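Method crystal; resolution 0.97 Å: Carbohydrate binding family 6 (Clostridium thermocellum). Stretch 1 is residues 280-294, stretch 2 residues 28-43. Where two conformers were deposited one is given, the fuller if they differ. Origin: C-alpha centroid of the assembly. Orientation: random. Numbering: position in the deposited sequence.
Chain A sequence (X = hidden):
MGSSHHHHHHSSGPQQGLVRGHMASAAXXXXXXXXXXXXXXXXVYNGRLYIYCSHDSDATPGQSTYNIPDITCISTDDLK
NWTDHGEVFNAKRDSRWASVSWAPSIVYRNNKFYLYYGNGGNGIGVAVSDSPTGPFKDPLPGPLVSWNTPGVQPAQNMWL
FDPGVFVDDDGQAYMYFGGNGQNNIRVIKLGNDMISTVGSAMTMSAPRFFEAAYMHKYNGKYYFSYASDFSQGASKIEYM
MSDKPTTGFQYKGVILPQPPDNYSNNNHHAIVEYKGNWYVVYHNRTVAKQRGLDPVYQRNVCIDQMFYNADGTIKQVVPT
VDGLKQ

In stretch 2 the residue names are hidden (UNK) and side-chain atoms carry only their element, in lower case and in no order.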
# COMPACT_ATOMS: atom_id res chain seq x y z
N VAL A 280 -0.20 12.05 0.43
CA VAL A 280 -0.93 10.77 0.28
C VAL A 280 -0.92 10.40 -1.19
O VAL A 280 -1.31 11.21 -2.06
CB VAL A 280 -2.36 10.86 0.83
CG1 VAL A 280 -3.09 9.57 0.68
CG2 VAL A 280 -2.35 11.22 2.30
N VAL A 281 -0.43 9.20 -1.49
CA VAL A 281 -0.57 8.60 -2.80
C VAL A 281 -1.75 7.65 -2.72
O VAL A 281 -1.96 6.97 -1.72
CB VAL A 281 0.73 7.91 -3.25
CG1 VAL A 281 1.82 8.94 -3.57
CG2 VAL A 281 1.24 6.84 -2.37
N TYR A 282 -2.54 7.59 -3.79
CA TYR A 282 -3.79 6.81 -3.78
C TYR A 282 -4.14 6.47 -5.18
O TYR A 282 -3.30 6.63 -6.12
CB TYR A 282 -4.88 7.56 -3.01
CG TYR A 282 -5.25 8.91 -3.57
CD1 TYR A 282 -4.51 10.04 -3.26
CD2 TYR A 282 -6.37 9.05 -4.37
CE1 TYR A 282 -4.87 11.30 -3.75
CE2 TYR A 282 -6.73 10.30 -4.84
CZ TYR A 282 -6.01 11.41 -4.50
OH TYR A 282 -6.43 12.64 -4.98
N HIS A 283 -5.35 6.00 -5.44
CA HIS A 283 -5.79 5.76 -6.82
C HIS A 283 -7.20 6.24 -7.04
O HIS A 283 -8.03 6.39 -6.13
CB HIS A 283 -5.64 4.26 -7.25
CG HIS A 283 -6.51 3.29 -6.52
ND1 HIS A 283 -5.98 2.20 -5.87
CD2 HIS A 283 -7.87 3.23 -6.43
CE1 HIS A 283 -7.00 1.55 -5.37
NE2 HIS A 283 -8.15 2.13 -5.67
N ASN A 284 -7.51 6.48 -8.33
CA ASN A 284 -8.88 6.66 -8.76
C ASN A 284 -9.03 6.03 -10.13
O ASN A 284 -8.24 5.16 -10.50
CB ASN A 284 -9.35 8.12 -8.66
CG ASN A 284 -8.78 9.06 -9.69
OD1 ASN A 284 -7.94 8.67 -10.49
ND2 ASN A 284 -9.24 10.29 -9.65
N ARG A 285 -10.10 6.38 -10.83
CA ARG A 285 -10.43 5.78 -12.14
C ARG A 285 -10.66 6.83 -13.21
O ARG A 285 -11.45 6.64 -14.11
CB ARG A 285 -11.59 4.80 -11.96
CG ARG A 285 -11.20 3.59 -11.11
CD ARG A 285 -12.37 2.99 -10.33
NE ARG A 285 -12.09 1.65 -9.87
CZ ARG A 285 -11.71 1.28 -8.64
NH1 ARG A 285 -11.47 2.16 -7.67
NH2 ARG A 285 -11.61 -0.00 -8.39
N THR A 286 -9.92 7.96 -13.11
CA THR A 286 -10.12 9.04 -14.05
C THR A 286 -9.64 8.71 -15.44
O THR A 286 -10.23 9.17 -16.45
CB THR A 286 -9.55 10.34 -13.53
OG1 THR A 286 -10.20 11.43 -14.21
CG2 THR A 286 -8.09 10.44 -13.66
N VAL A 287 -8.54 7.97 -15.61
CA VAL A 287 -8.07 7.59 -16.93
C VAL A 287 -9.09 6.74 -17.65
O VAL A 287 -9.45 6.99 -18.82
CB VAL A 287 -6.67 6.95 -16.89
CG1 VAL A 287 -6.24 6.45 -18.28
CG2 VAL A 287 -5.64 7.90 -16.28
N ALA A 288 -9.57 5.72 -16.95
CA ALA A 288 -10.63 4.88 -17.53
C ALA A 288 -11.85 5.71 -17.87
O ALA A 288 -12.45 5.54 -18.94
CB ALA A 288 -10.96 3.78 -16.56
N LYS A 289 -12.27 6.62 -16.98
CA LYS A 289 -13.44 7.45 -17.26
C LYS A 289 -13.24 8.25 -18.53
O LYS A 289 -14.13 8.30 -19.41
CB LYS A 289 -13.70 8.39 -16.09
CG LYS A 289 -14.89 9.30 -16.32
CD LYS A 289 -15.19 10.17 -15.14
CE LYS A 289 -16.33 11.16 -15.37
NZ LYS A 289 -16.02 12.22 -16.37
N GLN A 290 -12.11 8.91 -18.67
CA GLN A 290 -11.91 9.75 -19.85
C GLN A 290 -11.92 8.93 -21.11
O GLN A 290 -12.38 9.44 -22.13
CB GLN A 290 -10.57 10.44 -19.69
CG GLN A 290 -10.45 11.48 -18.59
CD GLN A 290 -11.74 11.95 -17.96
OE1 GLN A 290 -11.98 11.68 -16.78
NE2 GLN A 290 -12.59 12.66 -18.74
N ARG A 291 -11.47 7.69 -21.09
CA ARG A 291 -11.40 6.83 -22.25
C ARG A 291 -12.66 5.99 -22.45
O ARG A 291 -12.74 5.25 -23.41
CB ARG A 291 -10.15 5.97 -22.18
CG ARG A 291 -8.89 6.75 -22.17
CD ARG A 291 -7.66 5.90 -22.04
NE ARG A 291 -6.51 6.75 -21.93
CZ ARG A 291 -5.26 6.34 -21.88
NH1 ARG A 291 -4.93 5.05 -21.92
NH2 ARG A 291 -4.31 7.26 -21.70
N GLY A 292 -13.65 6.13 -21.58
CA GLY A 292 -14.87 5.36 -21.69
C GLY A 292 -14.70 3.88 -21.40
O GLY A 292 -15.48 3.10 -21.91
N LEU A 293 -13.68 3.53 -20.64
CA LEU A 293 -13.31 2.14 -20.40
C LEU A 293 -13.93 1.63 -19.12
O LEU A 293 -14.40 2.42 -18.28
CB LEU A 293 -11.81 2.01 -20.33
CG LEU A 293 -11.06 2.48 -21.56
CD1 LEU A 293 -9.60 2.42 -21.25
CD2 LEU A 293 -11.41 1.69 -22.81
N ASP A 294 -13.94 0.31 -18.93
CA ASP A 294 -14.50 -0.27 -17.73
C ASP A 294 -13.63 0.09 -16.53
O ASP A 294 -12.46 -0.30 -16.49
CB ASP A 294 -14.60 -1.77 -17.88
CG ASP A 294 -15.30 -2.44 -16.70
OD1 ASP A 294 -15.45 -1.84 -15.61
OD2 ASP A 294 -15.72 -3.58 -16.95
N UNK A 28 0.91 17.79 -13.68
CA UNK A 28 -0.11 17.16 -14.48
C UNK A 28 -1.13 16.45 -13.64
O UNK A 28 -0.85 15.99 -12.51
c UNK A 28 0.55 16.11 -15.34
c UNK A 28 1.55 16.67 -16.27
o UNK A 28 1.53 17.87 -16.58
o UNK A 28 2.48 15.96 -16.70
N UNK A 29 -2.33 16.27 -14.18
CA UNK A 29 -3.32 15.37 -13.64
C UNK A 29 -4.08 14.74 -14.80
O UNK A 29 -4.66 15.47 -15.61
c UNK A 29 -5.26 14.40 -11.20
c UNK A 29 -6.28 13.59 -10.74
c UNK A 29 -4.29 16.13 -12.77
c UNK A 29 -5.42 15.24 -12.28
c UNK A 29 -6.67 15.26 -12.86
c UNK A 29 -7.69 14.47 -12.39
c UNK A 29 -7.51 13.65 -11.32
o UNK A 29 -8.51 12.88 -10.82
N UNK A 30 -4.13 13.42 -14.89
CA UNK A 30 -3.47 12.44 -14.02
C UNK A 30 -1.95 12.43 -14.24
O UNK A 30 -1.46 12.85 -15.28
c UNK A 30 -4.94 12.77 -15.93
c UNK A 30 -4.12 11.14 -14.42
c UNK A 30 -4.56 11.36 -15.81
N UNK A 31 -1.21 11.95 -13.24
CA UNK A 31 0.24 11.95 -13.34
C UNK A 31 0.80 10.89 -14.26
O UNK A 31 1.91 11.06 -14.78
c UNK A 31 0.55 13.08 -11.09
c UNK A 31 1.51 10.42 -9.95
c UNK A 31 0.70 10.56 -11.22
c UNK A 31 0.93 11.89 -11.95
N UNK A 32 0.09 9.78 -14.45
CA UNK A 32 0.62 8.62 -15.18
C UNK A 32 -0.51 7.83 -15.78
O UNK A 32 -1.33 7.26 -15.04
c UNK A 32 3.61 5.58 -16.48
c UNK A 32 1.45 7.72 -14.24
c UNK A 32 2.09 4.17 -15.32
c UNK A 32 3.08 6.68 -15.85
c UNK A 32 1.55 5.27 -14.68
c UNK A 32 2.03 6.54 -14.92
c UNK A 32 3.13 4.31 -16.22
N UNK A 33 -0.55 7.76 -17.09
CA UNK A 33 -1.66 7.07 -17.77
C UNK A 33 -1.22 5.99 -18.72
O UNK A 33 -2.07 5.41 -19.39
o UNK A 33 -1.80 8.72 -19.47
c UNK A 33 -2.57 8.05 -18.52
N UNK A 34 0.08 5.69 -18.78
CA UNK A 34 0.55 4.73 -19.79
C UNK A 34 -0.07 3.36 -19.65
O UNK A 34 -0.41 2.72 -20.63
c UNK A 34 2.50 6.36 -21.44
c UNK A 34 2.79 5.85 -20.03
c UNK A 34 2.05 4.60 -19.74
o UNK A 34 2.63 5.59 -22.42
n UNK A 34 2.03 7.61 -21.56
N UNK A 35 -0.15 2.89 -18.40
CA UNK A 35 -0.73 1.64 -18.02
C UNK A 35 -1.51 1.91 -16.75
O UNK A 35 -1.24 2.88 -16.07
c UNK A 35 2.30 -0.74 -18.85
n UNK A 35 4.17 1.45 -18.83
c UNK A 35 4.04 0.64 -17.79
n UNK A 35 4.78 0.87 -16.74
c UNK A 35 0.36 0.57 -17.79
n UNK A 35 3.20 -0.38 -17.78
c UNK A 35 1.16 0.24 -19.03
N UNK A 36 -2.46 1.03 -16.43
CA UNK A 36 -3.28 1.24 -15.23
C UNK A 36 -2.54 0.79 -13.97
O UNK A 36 -1.82 -0.21 -13.97
c UNK A 36 -5.43 1.05 -16.55
c UNK A 36 -6.29 0.92 -18.80
c UNK A 36 -6.73 2.85 -17.48
c UNK A 36 -6.87 2.16 -18.66
c UNK A 36 -6.01 2.31 -16.42
c UNK A 36 -5.59 0.35 -17.74
c UNK A 36 -4.62 0.50 -15.41
N UNK A 37 -2.73 1.57 -12.91
CA UNK A 37 -1.98 1.41 -11.66
C UNK A 37 -2.90 1.63 -10.48
O UNK A 37 -3.82 2.46 -10.50
c UNK A 37 0.28 2.11 -12.56
o UNK A 37 -1.29 3.79 -11.80
c UNK A 37 -0.83 2.47 -11.58
N UNK A 38 -2.63 0.89 -9.39
CA UNK A 38 -3.48 0.93 -8.20
C UNK A 38 -2.65 0.67 -6.94
O UNK A 38 -1.49 0.24 -7.00
c UNK A 38 -4.57 -0.13 -8.28
N UNK A 39 -3.26 0.96 -5.81
CA UNK A 39 -2.70 0.49 -4.50
C UNK A 39 -1.27 0.94 -4.27
O UNK A 39 -0.39 0.15 -3.95
c UNK A 39 -2.77 -1.04 -4.40
o UNK A 39 -5.14 -1.04 -4.45
c UNK A 39 -4.10 -1.61 -4.79
o UNK A 39 -4.07 -2.74 -5.41
N UNK A 40 -0.99 2.24 -4.46
CA UNK A 40 0.40 2.69 -4.40
C UNK A 40 1.07 2.55 -3.04
O UNK A 40 0.41 2.71 -1.99
c UNK A 40 -1.92 3.36 -4.68
c UNK A 40 0.30 4.14 -4.80
c UNK A 40 -1.07 4.56 -4.35
N UNK A 41 2.38 2.41 -3.09
CA UNK A 41 3.27 2.57 -1.94
C UNK A 41 4.47 3.38 -2.42
O UNK A 41 4.85 3.32 -3.58
c UNK A 41 3.68 1.23 -1.36
N UNK A 42 5.11 4.10 -1.53
CA UNK A 42 6.16 5.05 -1.93
C UNK A 42 7.35 5.02 -1.03
O UNK A 42 7.25 4.80 0.18
c UNK A 42 5.61 6.46 -2.00
N UNK A 43 8.53 5.30 -1.59
CA UNK A 43 9.76 5.45 -0.82
C UNK A 43 10.59 6.55 -1.44
O UNK A 43 10.57 6.76 -2.66
c UNK A 43 10.55 4.11 -0.71
c UNK A 43 11.29 3.78 -2.00
c UNK A 43 11.52 4.12 0.45
O HOH W 1 -2.03 4.54 -22.43

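Position 28 carries two carbons, the second bearing two oxygens, and lies out of reach of stretch 1; the forked carboxylate makes it Asp 28, although the element pattern is all that speaks for it. At position 29 one carbon leads to a six-carbon ring bearing an oxygen. That oxygen lies 2.9 Å from Asn 284 ND2, which donates a hydrogen bond to it, and a phenolic ring identifies Tyr 29. Position 30 has three carbons closing a ring onto the backbone nitrogen, preceded by a cis peptide bond: Pro 30, whose CG packs 3.7 Å from Val 287 CG2.

Position 31 has four carbons, forked at the first with one arm two carbons long, hence Ile 31, without a contact. Position 32, one carbon and an unsubstituted six-carbon ring, directs its CA-to-CB bond away and is Phe 32. Position 33 has one carbon and one oxygen; its CB sits 3.8 Å from Val 287 CG2, and the small hydroxyl side chain is that of Ser 33. Position 34, three carbons ending in one oxygen and one nitrogen, is Gln 34. Position 35 has three carbons, a nitrogen, then a carbon with two more nitrogens, the guanidinium of Arg 35; at both, the CA-to-CB bond points away from stretch 1.

Position 36 again has one carbon and a bare six-carbon ring, reaching Val 287, Ala 288 and Leu 293: Phe 36, with CE1 3.7 Å from Val 287 CG1 and CZ 3.8 Å from Leu 293 CD1. Position 37, one carbon bearing an oxygen and a carbon, is Thr 37. The single carbon of position 38, 3.6 Å from His 283 ND1, marks Ala 38. Position 39 has two carbons, the second with two oxygens, one of them near the His 283 ring; it is Asp 39, and its OD1 is 3.3 Å from His 283 CE1. Position 40 closes three carbons onto its nitrogen against Val 281 and Tyr 282: Pro 40, with CG 3.4 Å from Tyr 282 N. Position 41 has a single carbon directed away from stretch 1, so it is Ala 41. Position 42 has a single carbon, directed toward stretch 1 and 4.4 Å (its CB) from Val 281 CG2, so it is Ala 42. Position 43, one carbon carrying two, is Val 43.

The contact joins two apolar patches through polar links. Val 287 fits among Pro 30, Ser 33 and Phe 36, while Val 281 packs on Pro 40 and Ala 42. Between them, Asp 39 N donates to His 283 ND1 (3.0 Å) near the imidazole plane, linking the ring to the backbone where the chain turns its corner. A water also accepts from Arg 291 NH1 and donates to Gln 34 O, both at 3.0 Å.

Stretch 2 28-43: DYPIFSQRFTADPAAV
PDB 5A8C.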